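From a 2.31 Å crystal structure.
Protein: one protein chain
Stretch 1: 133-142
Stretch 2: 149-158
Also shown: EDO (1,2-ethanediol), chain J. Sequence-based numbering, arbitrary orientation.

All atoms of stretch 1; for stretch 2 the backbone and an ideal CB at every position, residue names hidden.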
# COMPACT_ATOMS: atom_id res chain seq x y z
N LEU A 133 -10.54 19.75 -23.63
CA LEU A 133 -10.97 21.15 -23.52
C LEU A 133 -9.87 22.01 -22.92
O LEU A 133 -9.65 23.14 -23.37
CB LEU A 133 -12.24 21.26 -22.68
CG LEU A 133 -12.70 22.71 -22.45
CD1 LEU A 133 -12.91 23.43 -23.79
CD2 LEU A 133 -13.96 22.86 -21.56
N ALA A 134 -9.19 21.51 -21.88
CA ALA A 134 -8.14 22.31 -21.26
C ALA A 134 -6.97 22.50 -22.21
O ALA A 134 -6.34 23.56 -22.21
CB ALA A 134 -7.68 21.68 -19.94
N ALA A 135 -6.69 21.49 -23.04
CA ALA A 135 -5.64 21.63 -24.04
C ALA A 135 -6.03 22.63 -25.13
O ALA A 135 -5.17 23.37 -25.62
CB ALA A 135 -5.29 20.25 -24.62
N ARG A 136 -7.32 22.68 -25.53
CA ARG A 136 -7.75 23.67 -26.52
C ARG A 136 -7.52 25.09 -26.01
O ARG A 136 -6.98 25.94 -26.74
CB ARG A 136 -9.23 23.51 -26.86
CG ARG A 136 -9.59 22.32 -27.74
CD ARG A 136 -11.09 22.37 -28.09
NE ARG A 136 -11.49 21.14 -28.76
CZ ARG A 136 -11.18 20.84 -30.01
NH1 ARG A 136 -10.47 21.70 -30.74
NH2 ARG A 136 -11.55 19.70 -30.54
N VAL A 137 -7.95 25.38 -24.77
CA VAL A 137 -7.75 26.70 -24.19
C VAL A 137 -6.28 27.02 -24.11
O VAL A 137 -5.82 28.08 -24.56
CB VAL A 137 -8.41 26.80 -22.81
CG1 VAL A 137 -8.21 28.21 -22.24
CG2 VAL A 137 -9.88 26.42 -22.88
N GLY A 138 -5.50 26.10 -23.54
CA GLY A 138 -4.07 26.33 -23.39
C GLY A 138 -3.39 26.61 -24.72
O GLY A 138 -2.53 27.49 -24.81
N GLU A 139 -3.78 25.89 -25.76
CA GLU A 139 -3.16 26.14 -27.05
C GLU A 139 -3.50 27.53 -27.57
O GLU A 139 -2.63 28.22 -28.12
CB GLU A 139 -3.58 25.08 -28.04
CG GLU A 139 -2.97 25.32 -29.37
CD GLU A 139 -3.22 24.19 -30.31
OE1 GLU A 139 -2.29 23.35 -30.45
OE2 GLU A 139 -4.34 24.14 -30.88
N GLN A 140 -4.75 27.98 -27.40
CA GLN A 140 -5.11 29.33 -27.80
C GLN A 140 -4.31 30.36 -27.01
O GLN A 140 -3.76 31.31 -27.59
CB GLN A 140 -6.61 29.58 -27.62
CG GLN A 140 -7.46 28.88 -28.63
CD GLN A 140 -7.08 29.30 -30.05
OE1 GLN A 140 -7.00 30.50 -30.36
NE2 GLN A 140 -6.79 28.32 -30.89
N VAL A 141 -4.23 30.19 -25.69
CA VAL A 141 -3.45 31.13 -24.88
C VAL A 141 -1.99 31.14 -25.33
O VAL A 141 -1.38 32.20 -25.54
CB VAL A 141 -3.60 30.78 -23.38
CG1 VAL A 141 -2.60 31.56 -22.50
CG2 VAL A 141 -5.04 30.99 -22.92
N TRP A 142 -1.42 29.95 -25.53
CA TRP A 142 -0.02 29.86 -25.94
C TRP A 142 0.21 30.55 -27.29
O TRP A 142 1.17 31.30 -27.45
CB TRP A 142 0.42 28.41 -26.03
CG TRP A 142 1.83 28.29 -26.40
CD1 TRP A 142 2.92 28.88 -25.78
CD2 TRP A 142 2.36 27.52 -27.47
NE1 TRP A 142 4.09 28.51 -26.41
CE2 TRP A 142 3.77 27.68 -27.45
CE3 TRP A 142 1.78 26.70 -28.43
CZ2 TRP A 142 4.59 27.06 -28.36
CZ3 TRP A 142 2.59 26.08 -29.33
CH2 TRP A 142 3.99 26.26 -29.29
N UNK A 149 2.44 33.35 -20.47
CA UNK A 149 1.01 33.47 -20.22
C UNK A 149 0.33 32.09 -20.24
O UNK A 149 -0.56 31.83 -19.41
CB UNK A 149 0.37 34.39 -21.26
N UNK A 150 0.75 31.20 -21.14
CA UNK A 150 0.32 29.81 -21.03
C UNK A 150 0.61 29.26 -19.64
O UNK A 150 -0.21 28.54 -19.06
CB UNK A 150 1.01 28.95 -22.09
N UNK A 151 1.77 29.60 -19.07
CA UNK A 151 2.12 29.08 -17.76
C UNK A 151 1.20 29.64 -16.68
O UNK A 151 0.83 28.90 -15.75
CB UNK A 151 3.58 29.41 -17.43
N UNK A 152 0.80 30.93 -16.78
CA UNK A 152 -0.22 31.47 -15.86
C UNK A 152 -1.52 30.70 -15.96
O UNK A 152 -2.15 30.38 -14.94
CB UNK A 152 -0.48 32.95 -16.15
N UNK A 153 -1.97 30.43 -17.19
CA UNK A 153 -3.20 29.67 -17.36
C UNK A 153 -3.07 28.28 -16.74
O UNK A 153 -3.95 27.81 -16.02
CB UNK A 153 -3.56 29.56 -18.84
N UNK A 154 -1.96 27.62 -17.04
CA UNK A 154 -1.70 26.28 -16.53
C UNK A 154 -1.75 26.25 -15.01
O UNK A 154 -2.45 25.43 -14.41
CB UNK A 154 -0.34 25.78 -17.02
N UNK A 155 -1.01 27.15 -14.35
CA UNK A 155 -1.04 27.19 -12.90
C UNK A 155 -2.43 27.55 -12.38
O UNK A 155 -2.86 27.03 -11.34
CB UNK A 155 -0.01 28.19 -12.38
N UNK A 156 -3.14 28.43 -13.08
CA UNK A 156 -4.45 28.83 -12.60
C UNK A 156 -5.43 27.66 -12.64
O UNK A 156 -6.28 27.54 -11.75
CB UNK A 156 -4.98 30.00 -13.43
N UNK A 157 -5.30 26.80 -13.64
CA UNK A 157 -6.19 25.66 -13.75
C UNK A 157 -5.98 24.68 -12.59
O UNK A 157 -6.94 24.31 -11.90
CB UNK A 157 -5.98 24.95 -15.09
N UNK A 158 -4.73 24.26 -12.36
CA UNK A 158 -4.34 23.64 -11.10
C UNK A 158 -4.85 24.33 -9.84
O UNK A 158 -5.35 23.66 -8.93
CB UNK A 158 -2.81 23.57 -11.04
C1 EDO J . 3.69 30.69 -29.71
O1 EDO J . 3.13 31.94 -29.28
C2 EDO J . 5.19 30.88 -29.90
O2 EDO J . 5.60 31.64 -28.76

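The two helices run nearly antiparallel, at 153° between their N-to-C directions, with axes 8.7 Å apart at closest approach; they are nearest around W142, whose CA lies 4.9 Å from the CA of position 150.

At position 149 CA-to-CB points sideways, and the ideal CB lies 4.3 Å from V141 CG1. An aliphatic stem would suit, whether it ended in a methyl or a charge. The residue is K149: its CG packs 3.7 Å from V141 CG1, while the end of the chain leads away from stretch 1.

Position 150 also points sideways, but here the backbones crowd. The ideal CB is 4.0 Å from W142 CB and 4.7 Å from G138 O, and G138 offers no side chain. A small residue would fit, as would a flat ring sliding past the glycine. Y150 takes the second course with chi1 t: its CB meets W142 CB at 4.0 Å, and CD1 approaches G138 O at 3.4 Å, the oxygen lying at the ring edge. A CB on G138 would clash with Y150 CE1, at 3.0 Å, so the missing side chain makes room for the ring.

Position 151 points away, so stretch 1 sets no preference; it is L151. Position 152 points sideways with nothing of stretch 1 within 5.5 Å of its ideal CB, and a polar residue is acceptable. D152 pairs with K149 one turn back, in a salt bridge with a weak hydrogen bond from K149 NZ to D152 OD1 (3.3 Å).

Position 153 points toward stretch 1, its ideal CB 4.3 Å from V141 CG1, above a hollow lined by A134, V137, G138 and V141. A large apolar side chain is called for. W153 is the knob in this hole. V137 CG1 sits over one face, 3.5 Å from the centroid of the six-membered ring, in a CH-pi contact, and NE1 comes within 3.6 Å of G138 CA. W153 NE1 makes no direct hydrogen bond to A134 O, 3.9 Å away; a water bridges them, accepting from W153 NE1 and donating to A134 O, each at 2.9 Å.

Positions 154, 155 and 156 lack neighbours from stretch 1 and could be varied; they are H154, N155 and A156.

Position 157 points toward stretch 1, but its ideal CB has nothing of stretch 1 within 5.5 Å, so a branched aliphatic or longer chain is needed to span the gap. L157 CD2 reaches A134 CB at 3.6 Å. Position 158 is out of reach, so stretch 1 favours no kind of side chain there; it is Y158.

Stretch 2 (149-158) KYLDWHNALY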
# COMPACT_ATOMS: atom_id res chain seq x y z
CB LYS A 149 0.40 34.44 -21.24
CG LYS A 149 -1.10 34.65 -21.15
CD LYS A 149 -1.58 34.87 -19.74
CE LYS A 149 -1.41 36.27 -19.31
NZ LYS A 149 -1.84 36.42 -17.89
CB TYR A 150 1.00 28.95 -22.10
CG TYR A 150 0.79 27.48 -21.84
CD1 TYR A 150 -0.33 26.82 -22.35
CD2 TYR A 150 1.68 26.77 -21.02
CE1 TYR A 150 -0.54 25.45 -22.09
CE2 TYR A 150 1.47 25.43 -20.72
CZ TYR A 150 0.36 24.77 -21.25
OH TYR A 150 0.17 23.44 -20.97
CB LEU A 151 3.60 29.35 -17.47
CG LEU A 151 4.26 28.87 -16.17
CD1 LEU A 151 3.99 27.40 -15.86
CD2 LEU A 151 5.76 29.14 -16.21
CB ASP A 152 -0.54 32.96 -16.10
CG ASP A 152 0.64 33.85 -15.91
OD1 ASP A 152 0.78 34.83 -16.69
OD2 ASP A 152 1.46 33.57 -15.01
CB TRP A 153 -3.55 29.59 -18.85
CG TRP A 153 -4.33 28.39 -19.19
CD1 TRP A 153 -3.87 27.23 -19.75
CD2 TRP A 153 -5.74 28.20 -18.98
NE1 TRP A 153 -4.90 26.34 -19.92
CE2 TRP A 153 -6.06 26.90 -19.46
CE3 TRP A 153 -6.77 29.00 -18.46
CZ2 TRP A 153 -7.37 26.38 -19.42
CZ3 TRP A 153 -8.07 28.48 -18.42
CH2 TRP A 153 -8.35 27.18 -18.90
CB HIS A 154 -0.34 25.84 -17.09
CG HIS A 154 0.28 24.66 -16.41
ND1 HIS A 154 0.22 23.39 -16.94
CD2 HIS A 154 1.03 24.57 -15.29
CE1 HIS A 154 0.89 22.56 -16.16
NE2 HIS A 154 1.39 23.25 -15.15
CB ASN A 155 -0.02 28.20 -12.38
CG ASN A 155 1.40 27.75 -12.64
OD1 ASN A 155 1.68 26.56 -12.60
ND2 ASN A 155 2.29 28.70 -12.90
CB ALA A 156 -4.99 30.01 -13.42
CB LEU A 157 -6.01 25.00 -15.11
CG LEU A 157 -7.08 23.97 -15.49
CD1 LEU A 157 -8.47 24.53 -15.27
CD2 LEU A 157 -6.89 23.51 -16.94
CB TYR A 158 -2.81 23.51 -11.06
CG TYR A 158 -2.22 22.30 -11.75
CD1 TYR A 158 -2.96 21.13 -11.87
CD2 TYR A 158 -0.98 22.36 -12.38
CE1 TYR A 158 -2.42 20.00 -12.47
CE2 TYR A 158 -0.44 21.25 -13.04
CZ TYR A 158 -1.16 20.07 -13.07
OH TYR A 158 -0.63 18.95 -13.71
O HOH W 1 -3.74 23.90 -21.05
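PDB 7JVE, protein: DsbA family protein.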